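Local coordinates for Cyp101j2 (PDB 5KYO), which is a haem-dependent cytochrome P450 monooxygenase that probably hydroxylates the monoterpene 1,8-cineole, at residues A[63-67]-A[345-351]; A[195-199]-A[222-226]; A[283-288]-A[403-409]. One frame throughout, in Å; residues are numbered along the deposited sequence.

Contact 1 (A[63-67]-A[345-351])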
loop_
_atom_site.group_PDB
_atom_site.type_symbol
_atom_site.label_atom_id
_atom_site.label_comp_id
_atom_site.label_asym_id
_atom_site.label_seq_id
_atom_site.Cartn_x
_atom_site.Cartn_y
_atom_site.Cartn_z
ATOM N N TRP A 63 -11.084 -5.307 12.540
ATOM C CA TRP A 63 -11.734 -4.249 11.773
ATOM C C TRP A 63 -13.218 -4.534 11.598
ATOM O O TRP A 63 -14.044 -3.635 11.697
ATOM C CB TRP A 63 -11.077 -4.085 10.395
ATOM C CG TRP A 63 -9.858 -3.210 10.371
ATOM C CD1 TRP A 63 -8.589 -3.555 10.747
ATOM C CD2 TRP A 63 -9.789 -1.851 9.935
ATOM N NE1 TRP A 63 -7.743 -2.485 10.583
ATOM C CE2 TRP A 63 -8.458 -1.429 10.082
ATOM C CE3 TRP A 63 -10.730 -0.949 9.439
ATOM C CZ2 TRP A 63 -8.041 -0.138 9.752
ATOM C CZ3 TRP A 63 -10.317 0.335 9.114
ATOM C CH2 TRP A 63 -8.988 0.727 9.272
ATOM N N ARG A 64 -13.559 -5.792 11.340
ATOM C CA ARG A 64 -14.952 -6.159 11.145
ATOM C C ARG A 64 -15.771 -5.930 12.422
ATOM O O ARG A 64 -16.940 -5.547 12.357
ATOM C CB ARG A 64 -15.061 -7.617 10.688
ATOM C CG ARG A 64 -14.736 -7.824 9.210
ATOM C CD ARG A 64 -14.566 -9.295 8.884
ATOM N NE ARG A 64 -15.723 -10.083 9.295
ATOM C CZ ARG A 64 -16.842 -10.200 8.586
ATOM N NH1 ARG A 64 -16.964 -9.569 7.427
ATOM N NH2 ARG A 64 -17.843 -10.947 9.036
ATOM N N GLU A 65 -15.150 -6.148 13.578
ATOM C CA GLU A 65 -15.815 -5.889 14.855
ATOM C C GLU A 65 -16.036 -4.396 15.068
ATOM O O GLU A 65 -17.070 -3.983 15.596
ATOM C CB GLU A 65 -15.016 -6.474 16.021
ATOM C CG GLU A 65 -15.545 -7.817 16.504
ATOM C CD GLU A 65 -16.986 -7.730 16.979
ATOM O OE1 GLU A 65 -17.881 -8.271 16.294
ATOM O OE2 GLU A 65 -17.226 -7.122 18.045
ATOM N N ILE A 66 -15.062 -3.591 14.654
ATOM C CA ILE A 66 -15.202 -2.135 14.708
ATOM C C ILE A 66 -16.375 -1.701 13.838
ATOM O O ILE A 66 -17.212 -0.898 14.269
ATOM C CB ILE A 66 -13.915 -1.433 14.256
ATOM C CG1 ILE A 66 -12.805 -1.669 15.280
ATOM C CG2 ILE A 66 -14.150 0.068 14.074
ATOM C CD1 ILE A 66 -11.463 -1.088 14.887
ATOM N N MET A 67 -16.448 -2.265 12.629
ATOM C CA MET A 67 -17.528 -1.977 11.685
ATOM C C MET A 67 -18.892 -2.411 12.232
ATOM O O MET A 67 -19.916 -1.749 12.009
ATOM C CB MET A 67 -17.265 -2.675 10.343
ATOM C CG MET A 67 -15.995 -2.221 9.650
ATOM S SD MET A 67 -15.498 -3.239 8.243
ATOM C CE MET A 67 -16.936 -3.186 7.175
ATOM N N VAL A 345 -9.795 -1.298 3.653
ATOM C CA VAL A 345 -10.095 -2.439 4.524
ATOM C C VAL A 345 -11.591 -2.675 4.698
ATOM O O VAL A 345 -12.050 -3.819 4.648
ATOM C CB VAL A 345 -9.469 -2.258 5.933
ATOM C CG1 VAL A 345 -9.772 -3.468 6.826
ATOM C CG2 VAL A 345 -7.974 -2.025 5.822
ATOM N N VAL A 346 -12.356 -1.598 4.872
ATOM C CA VAL A 346 -13.786 -1.734 5.161
ATOM C C VAL A 346 -14.588 -2.087 3.912
ATOM O O VAL A 346 -15.761 -2.444 4.004
ATOM C CB VAL A 346 -14.356 -0.452 5.814
ATOM C CG1 VAL A 346 -13.484 -0.054 6.987
ATOM C CG2 VAL A 346 -14.434 0.678 4.824
ATOM N N VAL A 347 -13.940 -2.040 2.755
ATOM C CA VAL A 347 -14.604 -2.367 1.496
ATOM C C VAL A 347 -14.787 -3.884 1.327
ATOM O O VAL A 347 -15.918 -4.382 1.368
ATOM C CB VAL A 347 -13.826 -1.785 0.287
ATOM C CG1 VAL A 347 -14.407 -2.290 -1.020
ATOM C CG2 VAL A 347 -13.865 -0.268 0.334
ATOM N N ALA A 348 -13.693 -4.625 1.174
ATOM C CA ALA A 348 -13.802 -6.070 0.944
ATOM C C ALA A 348 -14.251 -6.834 2.185
ATOM O O ALA A 348 -14.713 -7.966 2.073
ATOM C CB ALA A 348 -12.462 -6.639 0.442
ATOM N N MET A 349 -14.132 -6.232 3.365
ATOM C CA MET A 349 -14.525 -6.938 4.589
ATOM C C MET A 349 -15.982 -6.726 4.967
ATOM O O MET A 349 -16.469 -7.338 5.928
ATOM C CB MET A 349 -13.634 -6.527 5.755
ATOM C CG MET A 349 -12.189 -6.931 5.582
ATOM S SD MET A 349 -11.969 -8.719 5.581
ATOM C CE MET A 349 -11.643 -9.030 3.864
ATOM N N ASP A 350 -16.674 -5.870 4.222
ATOM C CA ASP A 350 -18.098 -5.612 4.467
ATOM C C ASP A 350 -18.948 -6.806 4.021
ATOM O O ASP A 350 -19.066 -7.082 2.823
ATOM C CB ASP A 350 -18.542 -4.336 3.740
ATOM C CG ASP A 350 -19.898 -3.812 4.224
ATOM O OD1 ASP A 350 -20.725 -4.609 4.708
ATOM O OD2 ASP A 350 -20.141 -2.591 4.112
ATOM N N ASP A 351 -19.547 -7.511 4.976
ATOM C CA ASP A 351 -20.302 -8.718 4.636
ATOM C C ASP A 351 -21.702 -8.394 4.112
ATOM O O ASP A 351 -22.427 -9.279 3.657
ATOM C CB ASP A 351 -20.384 -9.664 5.840
ATOM C CG ASP A 351 -20.984 -9.011 7.065
ATOM O OD1 ASP A 351 -21.476 -7.867 6.961
ATOM O OD2 ASP A 351 -20.964 -9.648 8.140
#
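Trp-63, Arg-64 and Met-67 of helix 59-69 pack against Val-345, Val-346 and Met-349 in a largely buried contact, with one polar side, where the short helix 344-348 follows strand 339-343 of the mixed sheet. CG1 of Val-345 sits over one face of the indole in a CH-pi contact, 3.8 Å from the centroid of the five-membered ring of Trp-63. This methyl is anti to the backbone N (chi1 -179°), which aims it at the ring. CG1 of Val-346 approaches the benzo part obliquely, 3.8 Å from Trp-63 CE3. The indole is fixed from outside as well, NE1 being hydrogen-bonded to Asn-415. A turn further on, Met-67 lays SD 3.9 Å from Val-346 CB, and a bend at chi3 (57°) brings CE within 3.8 Å of Asp-350 CA. On the polar side, Arg-64 gives a weak hydrogen bond from NH1 to Met-349 O (2.7 Å, N-H...O angle 124°), the oxygen lying at the guanidinium edge. Arg-64 NH2 makes a long, weak salt bridge to Asp-351 OD2 (3.5 Å), the two planes almost perpendicular. This joining of an N-terminal helix to the chain just beyond a sheet strand belongs to the beta-rich part of the cytochrome P450 fold.

Contact 2 (A[195-199]-A[222-226])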
loop_
_atom_site.group_PDB
_atom_site.type_symbol
_atom_site.label_atom_id
_atom_site.label_comp_id
_atom_site.label_asym_id
_atom_site.label_seq_id
_atom_site.Cartn_x
_atom_site.Cartn_y
_atom_site.Cartn_z
ATOM N N ASP A 195 24.137 1.993 -4.756
ATOM C CA ASP A 195 23.389 3.005 -4.002
ATOM C C ASP A 195 22.223 2.443 -3.171
ATOM O O ASP A 195 21.470 3.208 -2.574
ATOM C CB ASP A 195 22.829 4.076 -4.941
ATOM C CG ASP A 195 23.919 4.926 -5.589
ATOM O OD1 ASP A 195 25.051 4.944 -5.065
ATOM O OD2 ASP A 195 23.635 5.585 -6.611
ATOM N N LEU A 196 22.052 1.131 -3.149
ATOM C CA LEU A 196 20.926 0.551 -2.407
ATOM C C LEU A 196 20.862 0.958 -0.924
ATOM O O LEU A 196 19.794 1.342 -0.462
ATOM C CB LEU A 196 20.949 -0.969 -2.520
ATOM C CG LEU A 196 19.900 -1.730 -1.694
ATOM C CD1 LEU A 196 18.487 -1.430 -2.215
ATOM C CD2 LEU A 196 20.255 -3.166 -1.832
ATOM N N PRO A 197 21.980 0.860 -0.168
ATOM C CA PRO A 197 21.868 1.241 1.247
ATOM C C PRO A 197 21.477 2.701 1.427
ATOM O O PRO A 197 20.676 3.027 2.290
ATOM C CB PRO A 197 23.284 1.003 1.794
ATOM C CG PRO A 197 23.877 0.025 0.890
ATOM C CD PRO A 197 23.319 0.318 -0.469
ATOM N N LYS A 198 22.049 3.575 0.606
ATOM C CA LYS A 198 21.712 4.984 0.699
ATOM C C LYS A 198 20.214 5.185 0.441
ATOM O O LYS A 198 19.528 5.875 1.211
ATOM C CB LYS A 198 22.557 5.800 -0.289
ATOM C CG LYS A 198 22.523 7.273 0.007
ATOM C CD LYS A 198 23.342 8.059 -0.986
ATOM C CE LYS A 198 22.755 9.424 -1.126
ATOM N NZ LYS A 198 21.308 9.307 -1.442
ATOM N N LEU A 199 19.700 4.549 -0.614
ATOM C CA LEU A 199 18.290 4.697 -0.965
ATOM C C LEU A 199 17.352 4.041 0.048
ATOM O O LEU A 199 16.293 4.572 0.325
ATOM C CB LEU A 199 18.020 4.132 -2.351
ATOM C CG LEU A 199 18.502 5.046 -3.471
ATOM C CD1 LEU A 199 18.407 4.345 -4.813
ATOM C CD2 LEU A 199 17.692 6.345 -3.463
ATOM N N PHE A 222 16.922 13.354 -0.843
ATOM C CA PHE A 222 16.327 12.717 -2.016
ATOM C C PHE A 222 16.607 13.519 -3.293
ATOM O O PHE A 222 17.027 12.964 -4.309
ATOM C CB PHE A 222 14.813 12.551 -1.846
ATOM C CG PHE A 222 14.390 11.190 -1.343
ATOM C CD1 PHE A 222 14.956 10.035 -1.855
ATOM C CD2 PHE A 222 13.414 11.077 -0.371
ATOM C CE1 PHE A 222 14.569 8.783 -1.412
ATOM C CE2 PHE A 222 13.029 9.817 0.086
ATOM C CZ PHE A 222 13.610 8.680 -0.430
ATOM N N ARG A 223 16.361 14.823 -3.243
ATOM C CA ARG A 223 16.557 15.652 -4.426
ATOM C C ARG A 223 18.025 15.791 -4.799
ATOM O O ARG A 223 18.353 15.798 -5.980
ATOM C CB ARG A 223 15.940 17.028 -4.222
ATOM C CG ARG A 223 14.455 16.989 -4.072
ATOM C CD ARG A 223 13.914 18.386 -4.000
ATOM N NE ARG A 223 12.545 18.439 -3.527
ATOM C CZ ARG A 223 11.475 18.121 -4.248
ATOM N NH1 ARG A 223 11.614 17.705 -5.504
ATOM N NH2 ARG A 223 10.263 18.214 -3.699
ATOM N N GLU A 224 18.902 15.896 -3.803
ATOM C CA GLU A 224 20.337 16.006 -4.054
ATOM C C GLU A 224 20.876 14.744 -4.725
ATOM O O GLU A 224 21.844 14.785 -5.507
ATOM C CB GLU A 224 21.075 16.282 -2.744
ATOM C CG GLU A 224 20.895 17.714 -2.264
ATOM C CD GLU A 224 21.500 17.953 -0.897
ATOM O OE1 GLU A 224 21.784 16.971 -0.181
ATOM O OE2 GLU A 224 21.696 19.127 -0.539
ATOM N N TYR A 225 20.233 13.623 -4.437
ATOM C CA TYR A 225 20.596 12.357 -5.064
ATOM C C TYR A 225 20.014 12.220 -6.480
ATOM O O TYR A 225 20.705 11.793 -7.405
ATOM C CB TYR A 225 20.136 11.176 -4.186
ATOM C CG TYR A 225 20.397 9.850 -4.860
ATOM C CD1 TYR A 225 21.637 9.238 -4.776
ATOM C CD2 TYR A 225 19.402 9.219 -5.602
ATOM C CE1 TYR A 225 21.885 8.034 -5.427
ATOM C CE2 TYR A 225 19.637 8.029 -6.242
ATOM C CZ TYR A 225 20.881 7.439 -6.159
ATOM O OH TYR A 225 21.105 6.232 -6.792
ATOM N N LEU A 226 18.753 12.619 -6.646
ATOM C CA LEU A 226 18.006 12.376 -7.881
ATOM C C LEU A 226 18.223 13.407 -8.975
ATOM O O LEU A 226 18.151 13.075 -10.163
ATOM C CB LEU A 226 16.507 12.310 -7.591
ATOM C CG LEU A 226 15.959 11.121 -6.785
ATOM C CD1 LEU A 226 14.495 11.367 -6.492
ATOM C CD2 LEU A 226 16.163 9.788 -7.525
#
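Helices 196-206 and 215-235 approach most closely here at Leu-199 CA and Phe-222 CA, 8.3 Å apart, and meet through side chains. Tyr-225 does most of this. Its CG is anti to the backbone N (chi1 175°), which carries the ring across to the start of the other helix, where Tyr-225 OH donates a 2.6 Å hydrogen bond to Asp-195 OD2. The hydroxyl meets that oxygen on its anti side, 25° out of the carboxylate plane, and the carboxylate and ring planes are 81° apart; OD2 itself lies at the ring edge. Lys-198 comes to the same ring obliquely, its chain extended to CE and bent at chi4, NZ ending 3.4 Å from Tyr-225 CD1. Leu-199 crosses the ring at about a right angle, CD2 lying 3.8 Å from Tyr-225 CE2, while the same methyl reaches the edge of the Phe-222 ring at CE1, 4.5 Å away. Outside the two segments, Phe-222 packs on Ile-265 and Leu-268 of helix 257-270, and Leu-199 on Met-186 of helix 181-188. The pairing is consistent with the F and G helices of cytochromes P450, lying over the N-terminal half of what is probably the long distal helix of that fold.

Contact 3 (A[283-288]-A[403-409])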
loop_
_atom_site.group_PDB
_atom_site.type_symbol
_atom_site.label_atom_id
_atom_site.label_comp_id
_atom_site.label_asym_id
_atom_site.label_seq_id
_atom_site.Cartn_x
_atom_site.Cartn_y
_atom_site.Cartn_z
ATOM N N PHE A 283 2.291 -14.613 3.181
ATOM C CA PHE A 283 3.064 -15.752 3.680
ATOM C C PHE A 283 2.760 -16.173 5.124
ATOM O O PHE A 283 2.893 -17.361 5.441
ATOM C CB PHE A 283 4.565 -15.496 3.489
ATOM C CG PHE A 283 5.027 -15.852 2.106
ATOM C CD1 PHE A 283 4.906 -14.931 1.076
ATOM C CD2 PHE A 283 5.489 -17.129 1.818
ATOM C CE1 PHE A 283 5.294 -15.250 -0.220
ATOM C CE2 PHE A 283 5.880 -17.468 0.523
ATOM C CZ PHE A 283 5.782 -16.525 -0.497
ATOM N N SER A 284 2.339 -15.259 5.995
ATOM C CA SER A 284 1.890 -15.715 7.323
ATOM C C SER A 284 0.615 -16.523 7.176
ATOM O O SER A 284 0.393 -17.485 7.921
ATOM C CB SER A 284 1.680 -14.552 8.325
ATOM O OG SER A 284 0.708 -13.606 7.899
ATOM N N HIS A 285 -0.227 -16.146 6.222
ATOM C CA HIS A 285 -1.438 -16.913 5.978
ATOM C C HIS A 285 -1.147 -18.327 5.464
ATOM O O HIS A 285 -1.695 -19.327 5.962
ATOM C CB HIS A 285 -2.354 -16.209 4.986
ATOM C CG HIS A 285 -3.632 -16.952 4.767
ATOM N ND1 HIS A 285 -4.620 -17.026 5.729
ATOM C CD2 HIS A 285 -4.061 -17.703 3.726
ATOM C CE1 HIS A 285 -5.610 -17.782 5.281
ATOM N NE2 HIS A 285 -5.298 -18.204 4.070
ATOM N N LEU A 286 -0.296 -18.401 4.449
ATOM C CA LEU A 286 0.125 -19.667 3.896
ATOM C C LEU A 286 0.700 -20.532 4.993
ATOM O O LEU A 286 0.514 -21.761 5.004
ATOM C CB LEU A 286 1.163 -19.448 2.784
ATOM C CG LEU A 286 0.657 -18.878 1.457
ATOM C CD1 LEU A 286 1.799 -18.390 0.564
ATOM C CD2 LEU A 286 -0.208 -19.943 0.740
ATOM N N ALA A 287 1.407 -19.897 5.916
ATOM C CA ALA A 287 2.034 -20.618 7.011
ATOM C C ALA A 287 0.989 -21.291 7.912
ATOM O O ALA A 287 1.230 -22.363 8.483
ATOM C CB ALA A 287 2.908 -19.672 7.817
ATOM N N LYS A 288 -0.174 -20.661 8.038
ATOM C CA LYS A 288 -1.230 -21.184 8.907
ATOM C C LYS A 288 -2.239 -22.081 8.191
ATOM O O LYS A 288 -2.770 -23.039 8.772
ATOM C CB LYS A 288 -1.985 -20.033 9.569
ATOM C CG LYS A 288 -1.167 -19.251 10.575
ATOM C CD LYS A 288 -0.944 -20.044 11.846
ATOM C CE LYS A 288 -0.278 -19.185 12.898
ATOM N NZ LYS A 288 -0.120 -19.859 14.210
ATOM N N PHE A 403 6.287 -25.302 4.933
ATOM C CA PHE A 403 6.821 -24.432 5.954
ATOM C C PHE A 403 5.690 -24.063 6.899
ATOM O O PHE A 403 4.535 -24.334 6.597
ATOM C CB PHE A 403 7.432 -23.170 5.322
ATOM C CG PHE A 403 6.498 -22.459 4.375
ATOM C CD1 PHE A 403 6.344 -22.897 3.071
ATOM C CD2 PHE A 403 5.766 -21.355 4.802
ATOM C CE1 PHE A 403 5.481 -22.257 2.211
ATOM C CE2 PHE A 403 4.911 -20.697 3.937
ATOM C CZ PHE A 403 4.760 -21.148 2.647
ATOM N N ARG A 404 6.029 -23.415 8.004
ATOM C CA ARG A 404 5.013 -22.913 8.920
ATOM C C ARG A 404 5.625 -21.867 9.836
ATOM O O ARG A 404 6.829 -21.681 9.836
ATOM C CB ARG A 404 4.427 -24.058 9.746
ATOM C CG ARG A 404 5.419 -24.605 10.759
ATOM C CD ARG A 404 4.743 -25.479 11.801
ATOM N NE ARG A 404 5.598 -25.668 12.975
ATOM C CZ ARG A 404 5.248 -26.369 14.054
ATOM N NH1 ARG A 404 4.063 -26.961 14.091
ATOM N NH2 ARG A 404 6.089 -26.491 15.080
ATOM N N ILE A 405 4.801 -21.185 10.619
ATOM C CA ILE A 405 5.331 -20.272 11.628
ATOM C C ILE A 405 6.161 -21.064 12.618
ATOM O O ILE A 405 5.741 -22.143 13.018
ATOM C CB ILE A 405 4.204 -19.535 12.396
ATOM C CG1 ILE A 405 3.249 -18.834 11.423
ATOM C CG2 ILE A 405 4.821 -18.540 13.388
ATOM C CD1 ILE A 405 3.890 -17.711 10.640
ATOM N N GLU A 406 7.321 -20.551 13.022
ATOM C CA GLU A 406 8.140 -21.288 13.976
ATOM C C GLU A 406 7.340 -21.512 15.245
ATOM O O GLU A 406 6.701 -20.586 15.751
ATOM C CB GLU A 406 9.444 -20.567 14.292
ATOM C CG GLU A 406 10.371 -21.363 15.227
ATOM C CD GLU A 406 11.794 -20.816 15.224
ATOM O OE1 GLU A 406 12.005 -19.695 15.715
ATOM O OE2 GLU A 406 12.703 -21.499 14.719
ATOM N N ASP A 407 7.359 -22.766 15.699
ATOM C CA ASP A 407 6.659 -23.235 16.885
ATOM C C ASP A 407 5.163 -22.975 16.782
ATOM O O ASP A 407 4.440 -23.001 17.789
ATOM C CB ASP A 407 7.272 -22.582 18.126
ATOM C CG ASP A 407 8.746 -22.958 18.308
ATOM O OD1 ASP A 407 9.082 -24.143 18.086
ATOM O OD2 ASP A 407 9.569 -22.086 18.656
ATOM N N ASP A 408 4.708 -22.771 15.544
ATOM C CA ASP A 408 3.337 -22.352 15.228
ATOM C C ASP A 408 2.852 -21.220 16.133
ATOM O O ASP A 408 1.700 -21.226 16.589
ATOM C CB ASP A 408 2.377 -23.550 15.313
ATOM C CG ASP A 408 1.050 -23.290 14.607
ATOM O OD1 ASP A 408 1.033 -22.537 13.604
ATOM O OD2 ASP A 408 0.023 -23.853 15.048
ATOM N N ALA A 409 3.732 -20.259 16.401
ATOM C CA ALA A 409 3.376 -19.077 17.194
ATOM C C ALA A 409 2.162 -18.327 16.617
ATOM O O ALA A 409 1.901 -18.375 15.423
ATOM C CB ALA A 409 4.581 -18.126 17.302
HETATM O O HOH W 1 2.003 -21.931 11.275
#
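The side chains of Phe-283 and Phe-403 cross at about a right angle, though their ring planes are only about 34° apart; the approach is oblique, with CD2 of Phe-283 4.2 Å from CZ of Phe-403. Leu-286 brings CB obliquely to the same end of the Phe-403 ring. The aromatic cluster continues through Trp-396 of helix 382-399, which meets Phe-403 edge-to-face. Next to it Ala-287, facing the strand 404-405, sets CB 3.6 Å from CD1 of Ile-405. On the outer side Lys-288 turns at chi2 (-73°) and then runs straight to its ammonium, its CE passing 3.8 Å from Ile-405 CG1. Lys-288 NZ gives a 2.8 Å hydrogen bond to Ala-409 O, coming from above the carbonyl plane. Lys-288 NZ also makes a 3.0 Å salt bridge to Asp-408 OD1, met from above the carboxylate plane, and a weak bond to Asp-408 O. A water wedged between the segments donates to Ala-287 O at 2.9 Å and to Asp-408 OD1 at 2.6 Å, and accepts from Ile-405 N. Lysine and water thus both grip Asp-408 OD1. The chemistry implies apolar packing inside and a charged, hydrated outer side that fixes the turn 405-409 against the helix end.

Contacts 1 and 3 are mostly buried, whereas contact 2 is partly buried and lies across the centre of the chain from contact 1, their centres about 39 Å apart. The segments lie on different elements: contact 1 ties an N-terminal helix to the chain beyond the mixed sheet, contact 2 pairs two distal-side helices, and contact 3 sets a helix end against edge strand 404-405 of the small antiparallel sheet. Helix 273-288 of contact 3 and helix 257-270, on which contact 2 rests, are probably parts of one long helix. Arg-64 adds weak bonds to contact 1, a single hydroxyl-to-carboxylate bond bridges contact 2, and Lys-288 with a water makes contact 3 the richest in polar links.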